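Local atomic coordinates of transcriptional regulator, crp family (Thermotoga maritima, PDB entry 1O5L), a protein that probably binds DNA as a CRP-family transcription factor, with an N-terminal cyclic nucleotide-binding-type domain and a C-terminal helix-turn-helix domain. Residues I40-T53 against I65-I79. Residues are numbered along the deposited sequence; the frame is centred on the assembly and turned at random.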
ATOM      1  N   ILE A  40     -14.924   5.597  -1.750  1.00 51.85           N
ATOM      2  CA  ILE A  40     -14.044   6.359  -0.876  1.00 53.17           C
ATOM      3  C   ILE A  40     -13.835   7.685  -1.557  1.00 54.34           C
ATOM      4  O   ILE A  40     -13.159   7.773  -2.596  1.00 54.24           O
ATOM      5  CB  ILE A  40     -12.682   5.658  -0.647  1.00 53.09           C
ATOM      6  CG1 ILE A  40     -12.897   4.269  -0.060  1.00 53.12           C
ATOM      7  CG2 ILE A  40     -11.761   6.549   0.231  1.00 53.61           C
ATOM      8  CD1 ILE A  40     -11.625   3.564   0.411  1.00 53.93           C
ATOM      9  N   GLU A  41     -14.444   8.717  -0.988  1.00 56.20           N
ATOM     10  CA  GLU A  41     -14.286  10.069  -1.508  1.00 57.81           C
ATOM     11  C   GLU A  41     -13.395  10.956  -0.621  1.00 58.48           C
ATOM     12  O   GLU A  41     -12.526  11.650  -1.099  1.00 60.19           O
ATOM     13  CB  GLU A  41     -15.671  10.662  -1.756  1.00 58.15           C
ATOM     14  CG  GLU A  41     -16.296  10.040  -3.000  1.00 60.50           C
ATOM     15  CD  GLU A  41     -17.814  10.021  -3.015  1.00 64.49           C
ATOM     16  OE1 GLU A  41     -18.449  10.249  -1.957  1.00 67.36           O
ATOM     17  OE2 GLU A  41     -18.383   9.767  -4.108  1.00 67.10           O
ATOM     18  N   ASP A  42     -13.616  10.943   0.668  1.00 59.12           N
ATOM     19  CA  ASP A  42     -12.793  11.692   1.581  1.00 59.11           C
ATOM     20  C   ASP A  42     -11.919  10.707   2.336  1.00 58.84           C
ATOM     21  O   ASP A  42     -12.293   9.526   2.523  1.00 59.09           O
ATOM     22  CB  ASP A  42     -13.679  12.438   2.559  1.00 59.30           C
ATOM     23  CG  ASP A  42     -14.321  13.680   1.957  1.00 61.49           C
ATOM     24  OD1 ASP A  42     -14.133  14.146   0.807  1.00 64.85           O
ATOM     25  OD2 ASP A  42     -15.084  14.320   2.704  1.00 67.47           O
ATOM     26  N   VAL A  43     -10.755  11.195   2.760  1.00 57.71           N
ATOM     27  CA  VAL A  43      -9.902  10.499   3.703  1.00 56.28           C
ATOM     28  C   VAL A  43     -10.515  10.680   5.118  1.00 56.31           C
ATOM     29  O   VAL A  43     -10.763  11.814   5.596  1.00 55.02           O
ATOM     30  CB  VAL A  43      -8.466  11.077   3.656  1.00 56.12           C
ATOM     31  CG1 VAL A  43      -7.560  10.401   4.682  1.00 55.63           C
ATOM     32  CG2 VAL A  43      -7.884  10.977   2.244  1.00 56.33           C
ATOM     33  N   LEU A  44     -10.753   9.560   5.786  1.00 56.19           N
ATOM     34  CA  LEU A  44     -11.388   9.554   7.109  1.00 55.51           C
ATOM     35  C   LEU A  44     -10.354   9.246   8.191  1.00 55.42           C
ATOM     36  O   LEU A  44      -9.577   8.293   8.059  1.00 55.01           O
ATOM     37  CB  LEU A  44     -12.513   8.517   7.138  1.00 55.53           C
ATOM     38  CG  LEU A  44     -13.601   8.605   6.056  1.00 55.67           C
ATOM     39  CD1 LEU A  44     -14.682   7.627   6.368  1.00 55.91           C
ATOM     40  CD2 LEU A  44     -14.234  10.037   5.897  1.00 57.71           C
ATOM     41  N   ILE A  45     -10.345  10.053   9.258  1.00 55.56           N
ATOM     42  CA  ILE A  45      -9.445   9.846  10.396  1.00 55.29           C
ATOM     43  C   ILE A  45     -10.259   9.765  11.684  1.00 54.75           C
ATOM     44  O   ILE A  45     -11.014  10.689  11.998  1.00 55.81           O
ATOM     45  CB  ILE A  45      -8.378  11.009  10.483  1.00 55.84           C
ATOM     46  CG1 ILE A  45      -7.559  11.096   9.188  1.00 56.89           C
ATOM     47  CG2 ILE A  45      -7.436  10.817  11.684  1.00 55.99           C
ATOM     48  CD1 ILE A  45      -6.658  12.325   9.123  1.00 56.06           C
ATOM     49  N   LEU A  46     -10.093   8.676  12.429  1.00 53.85           N
ATOM     50  CA  LEU A  46     -10.746   8.510  13.723  1.00 54.10           C
ATOM     51  C   LEU A  46     -10.043   9.341  14.794  1.00 54.25           C
ATOM     52  O   LEU A  46      -8.876   9.064  15.150  1.00 52.88           O
ATOM     53  CB  LEU A  46     -10.758   7.043  14.175  1.00 53.32           C
ATOM     54  CG  LEU A  46     -11.411   6.760  15.523  1.00 53.41           C
ATOM     55  CD1 LEU A  46     -12.912   7.057  15.454  1.00 54.01           C
ATOM     56  CD2 LEU A  46     -11.182   5.287  15.966  1.00 53.92           C
ATOM     57  N   LEU A  47     -10.807  10.293  15.335  1.00 54.17           N
ATOM     58  CA  LEU A  47     -10.343  11.274  16.305  1.00 55.06           C
ATOM     59  C   LEU A  47     -10.525  10.779  17.718  1.00 55.33           C
ATOM     60  O   LEU A  47      -9.635  10.940  18.553  1.00 55.71           O
ATOM     61  CB  LEU A  47     -11.148  12.584  16.164  1.00 54.65           C
ATOM     62  CG  LEU A  47     -10.937  13.381  14.868  1.00 55.73           C
ATOM     63  CD1 LEU A  47     -11.934  14.535  14.766  1.00 54.75           C
ATOM     64  CD2 LEU A  47      -9.485  13.880  14.782  1.00 54.78           C
ATOM     65  N   GLU A  48     -11.714  10.237  17.989  1.00 55.61           N
ATOM     66  CA  GLU A  48     -12.055   9.710  19.292  1.00 55.91           C
ATOM     67  C   GLU A  48     -13.162   8.665  19.200  1.00 55.66           C
ATOM     68  O   GLU A  48     -13.981   8.704  18.279  1.00 54.96           O
ATOM     69  CB  GLU A  48     -12.434  10.810  20.276  1.00 55.98           C
ATOM     70  CG  GLU A  48     -13.166  12.007  19.725  1.00 57.72           C
ATOM     71  CD  GLU A  48     -13.468  13.036  20.825  1.00 57.87           C
ATOM     72  OE1 GLU A  48     -14.380  12.764  21.661  1.00 57.69           O
ATOM     73  OE2 GLU A  48     -12.758  14.088  20.869  1.00 59.62           O
ATOM     74  N   GLY A  49     -13.163   7.735  20.163  1.00 55.29           N
ATOM     75  CA  GLY A  49     -14.106   6.628  20.194  1.00 55.27           C
ATOM     76  C   GLY A  49     -13.491   5.308  19.736  1.00 55.12           C
ATOM     77  O   GLY A  49     -12.312   5.039  19.978  1.00 55.32           O
ATOM     78  N   THR A  50     -14.307   4.470  19.105  1.00 54.56           N
ATOM     79  CA  THR A  50     -13.897   3.137  18.667  1.00 53.72           C
ATOM     80  C   THR A  50     -14.803   2.695  17.511  1.00 53.81           C
ATOM     81  O   THR A  50     -16.034   2.783  17.602  1.00 52.90           O
ATOM     82  CB  THR A  50     -14.013   2.086  19.831  1.00 53.51           C
ATOM     83  OG1 THR A  50     -13.288   2.499  20.994  1.00 52.88           O
ATOM     84  CG2 THR A  50     -13.326   0.783  19.465  1.00 53.51           C
ATOM     85  N   LEU A  51     -14.185   2.186  16.443  1.00 54.27           N
ATOM     86  CA  LEU A  51     -14.910   1.646  15.312  1.00 54.45           C
ATOM     87  C   LEU A  51     -14.728   0.135  15.233  1.00 54.89           C
ATOM     88  O   LEU A  51     -13.743  -0.398  15.753  1.00 55.37           O
ATOM     89  CB  LEU A  51     -14.427   2.296  14.028  1.00 54.33           C
ATOM     90  CG  LEU A  51     -14.407   3.824  14.054  1.00 54.17           C
ATOM     91  CD1 LEU A  51     -13.899   4.337  12.751  1.00 53.36           C
ATOM     92  CD2 LEU A  51     -15.806   4.376  14.351  1.00 54.78           C
ATOM     93  N   LYS A  52     -15.692  -0.538  14.594  1.00 55.08           N
ATOM     94  CA  LYS A  52     -15.613  -1.970  14.246  1.00 55.57           C
ATOM     95  C   LYS A  52     -15.680  -2.169  12.738  1.00 55.31           C
ATOM     96  O   LYS A  52     -16.492  -1.535  12.050  1.00 55.66           O
ATOM     97  CB  LYS A  52     -16.752  -2.737  14.908  1.00 55.94           C
ATOM     98  CG  LYS A  52     -16.497  -2.973  16.385  1.00 57.84           C
ATOM     99  CD  LYS A  52     -17.695  -2.693  17.245  1.00 60.94           C
ATOM    100  CE  LYS A  52     -18.781  -3.758  17.094  1.00 62.94           C
ATOM    101  NZ  LYS A  52     -19.313  -4.142  18.461  1.00 63.10           N
ATOM    102  N   THR A  53     -14.802  -3.022  12.220  1.00 54.87           N
ATOM    103  CA  THR A  53     -14.830  -3.376  10.817  1.00 54.66           C
ATOM    104  C   THR A  53     -15.413  -4.779  10.702  1.00 55.41           C
ATOM    105  O   THR A  53     -14.988  -5.690  11.423  1.00 55.03           O
ATOM    106  CB  THR A  53     -13.431  -3.276  10.150  1.00 54.67           C
ATOM    107  OG1 THR A  53     -12.453  -4.077  10.832  1.00 54.58           O
ATOM    108  CG2 THR A  53     -12.876  -1.861  10.211  1.00 54.16           C
ATOM    109  N   ILE A  65     -13.954  -8.122  11.917  1.00 51.78           N
ATOM    110  CA  ILE A  65     -12.590  -8.308  11.434  1.00 52.30           C
ATOM    111  C   ILE A  65     -11.606  -7.667  12.401  1.00 52.40           C
ATOM    112  O   ILE A  65     -10.592  -8.253  12.737  1.00 52.69           O
ATOM    113  CB  ILE A  65     -12.469  -7.648   9.996  1.00 52.22           C
ATOM    114  CG1 ILE A  65     -13.313  -8.419   8.966  1.00 53.49           C
ATOM    115  CG2 ILE A  65     -11.028  -7.552   9.496  1.00 52.56           C
ATOM    116  CD1 ILE A  65     -13.162  -9.938   9.006  1.00 53.21           C
ATOM    117  N   ASP A  66     -11.884  -6.429  12.793  1.00 53.91           N
ATOM    118  CA  ASP A  66     -11.010  -5.689  13.674  1.00 54.32           C
ATOM    119  C   ASP A  66     -11.746  -4.580  14.404  1.00 54.03           C
ATOM    120  O   ASP A  66     -12.923  -4.312  14.158  1.00 52.52           O
ATOM    121  CB  ASP A  66      -9.848  -5.078  12.869  1.00 55.21           C
ATOM    122  CG  ASP A  66      -8.502  -5.138  13.610  1.00 58.06           C
ATOM    123  OD1 ASP A  66      -8.463  -5.331  14.862  1.00 59.83           O
ATOM    124  OD2 ASP A  66      -7.418  -5.018  12.991  1.00 64.17           O
ATOM    125  N   GLU A  67     -11.009  -3.959  15.319  1.00 54.64           N
ATOM    126  CA  GLU A  67     -11.367  -2.691  15.915  1.00 56.04           C
ATOM    127  C   GLU A  67     -10.441  -1.604  15.404  1.00 56.17           C
ATOM    128  O   GLU A  67      -9.311  -1.890  15.035  1.00 56.33           O
ATOM    129  CB  GLU A  67     -11.230  -2.764  17.435  1.00 55.89           C
ATOM    130  CG  GLU A  67     -12.408  -3.415  18.107  1.00 57.00           C
ATOM    131  CD  GLU A  67     -12.401  -3.272  19.622  1.00 57.63           C
ATOM    132  OE1 GLU A  67     -11.463  -2.630  20.181  1.00 58.93           O
ATOM    133  OE2 GLU A  67     -13.351  -3.805  20.248  1.00 58.29           O
ATOM    134  N   ILE A  68     -10.913  -0.351  15.404  1.00 56.69           N
ATOM    135  CA  ILE A  68     -10.046   0.812  15.154  1.00 56.34           C
ATOM    136  C   ILE A  68     -10.097   1.757  16.346  1.00 55.41           C
ATOM    137  O   ILE A  68     -11.166   2.178  16.740  1.00 54.55           O
ATOM    138  CB  ILE A  68     -10.467   1.541  13.898  1.00 56.86           C
ATOM    139  CG1 ILE A  68     -10.650   0.545  12.740  1.00 57.98           C
ATOM    140  CG2 ILE A  68      -9.427   2.666  13.525  1.00 56.43           C
ATOM    141  CD1 ILE A  68     -11.215   1.195  11.463  1.00 58.53           C
ATOM    142  N   LYS A  69      -8.938   2.041  16.931  1.00 54.90           N
ATOM    143  CA  LYS A  69      -8.804   3.003  18.015  1.00 54.91           C
ATOM    144  C   LYS A  69      -8.164   4.274  17.460  1.00 54.68           C
ATOM    145  O   LYS A  69      -7.508   4.230  16.422  1.00 54.71           O
ATOM    146  CB  LYS A  69      -7.937   2.436  19.134  1.00 55.31           C
ATOM    147  CG  LYS A  69      -8.510   1.199  19.844  1.00 55.91           C
ATOM    148  CD  LYS A  69      -9.566   1.616  20.873  1.00 56.94           C
ATOM    149  CE  LYS A  69     -10.036   0.457  21.753  1.00 56.86           C
ATOM    150  NZ  LYS A  69     -11.337   0.797  22.449  1.00 55.92           N
ATOM    151  N   PRO A  70      -8.364   5.413  18.126  1.00 54.21           N
ATOM    152  CA  PRO A  70      -7.807   6.659  17.642  1.00 54.35           C
ATOM    153  C   PRO A  70      -6.290   6.749  17.909  1.00 54.73           C
ATOM    154  O   PRO A  70      -5.824   6.098  18.803  1.00 53.70           O
ATOM    155  CB  PRO A  70      -8.589   7.722  18.421  1.00 54.91           C
ATOM    156  CG  PRO A  70      -9.506   6.985  19.369  1.00 54.36           C
ATOM    157  CD  PRO A  70      -9.100   5.582  19.390  1.00 53.67           C
ATOM    158  N   VAL A  71      -5.503   7.517  17.145  1.00 55.67           N
ATOM    159  CA  VAL A  71      -5.925   8.330  16.015  1.00 56.25           C
ATOM    160  C   VAL A  71      -5.330   7.714  14.774  1.00 57.02           C
ATOM    161  O   VAL A  71      -4.125   7.638  14.657  1.00 56.73           O
ATOM    162  CB  VAL A  71      -5.380   9.774  16.136  1.00 55.91           C
ATOM    163  CG1 VAL A  71      -5.879  10.630  15.039  1.00 56.69           C
ATOM    164  CG2 VAL A  71      -5.745  10.387  17.484  1.00 57.35           C
ATOM    165  N   GLN A  72      -6.178   7.340  13.820  1.00 58.91           N
ATOM    166  CA  GLN A  72      -5.775   6.567  12.639  1.00 60.73           C
ATOM    167  C   GLN A  72      -6.581   6.918  11.409  1.00 59.57           C
ATOM    168  O   GLN A  72      -7.776   7.163  11.523  1.00 59.21           O
ATOM    169  CB  GLN A  72      -6.086   5.076  12.874  1.00 60.93           C
ATOM    170  CG  GLN A  72      -5.070   4.311  13.602  1.00 63.34           C
ATOM    171  CD  GLN A  72      -5.457   2.823  13.614  1.00 65.86           C
ATOM    172  OE1 GLN A  72      -5.544   2.182  12.535  1.00 72.02           O
ATOM    173  NE2 GLN A  72      -5.723   2.272  14.830  1.00 68.16           N
ATOM    174  N   ILE A  73      -5.939   6.837  10.237  1.00 59.08           N
ATOM    175  CA  ILE A  73      -6.642   6.853   8.941  1.00 58.34           C
ATOM    176  C   ILE A  73      -7.361   5.517   8.719  1.00 57.43           C
ATOM    177  O   ILE A  73      -6.794   4.472   8.949  1.00 58.46           O
ATOM    178  CB  ILE A  73      -5.676   7.108   7.756  1.00 58.10           C
ATOM    179  CG1 ILE A  73      -4.914   8.423   7.934  1.00 59.23           C
ATOM    180  CG2 ILE A  73      -6.473   7.149   6.409  1.00 59.07           C
ATOM    181  CD1 ILE A  73      -3.630   8.517   7.135  1.00 58.97           C
ATOM    182  N   ILE A  74      -8.605   5.579   8.269  1.00 56.46           N
ATOM    183  CA  ILE A  74      -9.400   4.418   7.922  1.00 56.12           C
ATOM    184  C   ILE A  74      -9.215   3.929   6.445  1.00 56.35           C
ATOM    185  O   ILE A  74      -9.428   4.690   5.498  1.00 56.81           O
ATOM    186  CB  ILE A  74     -10.874   4.751   8.173  1.00 56.15           C
ATOM    187  CG1 ILE A  74     -11.064   5.053   9.661  1.00 58.44           C
ATOM    188  CG2 ILE A  74     -11.791   3.597   7.678  1.00 55.08           C
ATOM    189  CD1 ILE A  74     -12.366   5.699   9.982  1.00 61.69           C
ATOM    190  N   ALA A  75      -8.881   2.649   6.282  1.00 55.52           N
ATOM    191  CA  ALA A  75      -8.793   1.991   4.977  1.00 54.85           C
ATOM    192  C   ALA A  75      -7.801   2.717   4.093  1.00 53.64           C
ATOM    193  O   ALA A  75      -8.059   2.957   2.920  1.00 53.38           O
ATOM    194  CB  ALA A  75     -10.183   1.910   4.297  1.00 54.88           C
ATOM    195  N   SER A  76      -6.650   3.019   4.681  1.00 53.16           N
ATOM    196  CA  SER A  76      -5.628   3.858   4.069  1.00 52.59           C
ATOM    197  C   SER A  76      -5.099   3.304   2.735  1.00 51.12           C
ATOM    198  O   SER A  76      -4.917   4.039   1.752  1.00 51.26           O
ATOM    199  CB  SER A  76      -4.492   4.112   5.093  1.00 52.63           C
ATOM    200  OG  SER A  76      -3.631   2.987   5.248  1.00 54.93           O
ATOM    201  N   GLY A  77      -4.840   2.013   2.703  1.00 50.21           N
ATOM    202  CA  GLY A  77      -4.393   1.347   1.473  1.00 50.06           C
ATOM    203  C   GLY A  77      -5.387   1.283   0.305  1.00 49.10           C
ATOM    204  O   GLY A  77      -5.011   0.899  -0.794  1.00 48.53           O
ATOM    205  N   PHE A  78      -6.648   1.656   0.549  1.00 49.03           N
ATOM    206  CA  PHE A  78      -7.701   1.570  -0.467  1.00 49.11           C
ATOM    207  C   PHE A  78      -8.037   2.945  -1.051  1.00 48.78           C
ATOM    208  O   PHE A  78      -8.687   3.038  -2.098  1.00 47.97           O
ATOM    209  CB  PHE A  78      -8.956   0.902   0.128  1.00 49.37           C
ATOM    210  CG  PHE A  78      -8.753  -0.547   0.512  1.00 48.98           C
ATOM    211  CD1 PHE A  78      -8.900  -1.551  -0.426  1.00 48.96           C
ATOM    212  CD2 PHE A  78      -8.430  -0.895   1.812  1.00 49.86           C
ATOM    213  CE1 PHE A  78      -8.705  -2.915  -0.078  1.00 51.56           C
ATOM    214  CE2 PHE A  78      -8.230  -2.259   2.177  1.00 51.43           C
ATOM    215  CZ  PHE A  78      -8.371  -3.259   1.237  1.00 49.94           C
ATOM    216  N   ILE A  79      -7.572   4.005  -0.389  1.00 48.99           N
ATOM    217  CA  ILE A  79      -7.989   5.368  -0.741  1.00 49.23           C
ATOM    218  C   ILE A  79      -7.664   5.700  -2.173  1.00 49.01           C
ATOM    219  O   ILE A  79      -8.551   6.153  -2.908  1.00 48.80           O
ATOM    220  CB  ILE A  79      -7.380   6.418   0.233  1.00 49.72           C
ATOM    221  CG1 ILE A  79      -7.931   6.229   1.651  1.00 49.49           C
ATOM    222  CG2 ILE A  79      -7.692   7.838  -0.232  1.00 49.31           C
ATOM    223  CD1 ILE A  79      -7.071   6.897   2.743  1.00 50.70           C
TER
HETATM  224  O   HOH W   1     -10.577   6.894   4.596  1.00 32.07           O
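L46 reaches inward from strand 42-48 and meets I68 and P70. Its CG stands anti to the backbone N (chi1 180°), and CD2 lies 4.0 Å from I68 CG2 and within van der Waals range of P70 CD. Beside it, the methyls L51 CD1 and I74 CD1 are pressed together at 3.4 Å, tighter than usual. I74 CD1 also touches L44 CB. These side chains fill the space between the two strand pairs. On the other face of strand 42-48, I45 crosses V71 and I73, and V43 lies against I73 and I79. I40 CD1 closes the far end against F78 CB at 3.8 Å.

Antiparallel backbone bonds hold both layers. I74 N gives a nearly straight bond to L44 O (2.9 Å, 172°), and L46 N bonds to Q72 O. A water joins L44 N to I74 O. In the second pair, L51 and I68 exchange two bonds. I65 N to T53 O is 2.7 Å, at a classic bulge where I65 and D66 both face T53. K69 bends at chi2 (-80°), which brings NZ to T50 OG1 at 3.0 Å; that hydroxyl also bonds E94. A cis peptide links P70 to V71, where the chain passes between layers.

Such paired antiparallel layers are characteristic of the cupin-type beta roll of cyclic nucleotide-binding domains. Strand 96-102 flanks 42-48, and strand 89-92 flanks 51-56. Helix 114-139 packs on I73 through F120, while F78 meets F128 of the second subunit.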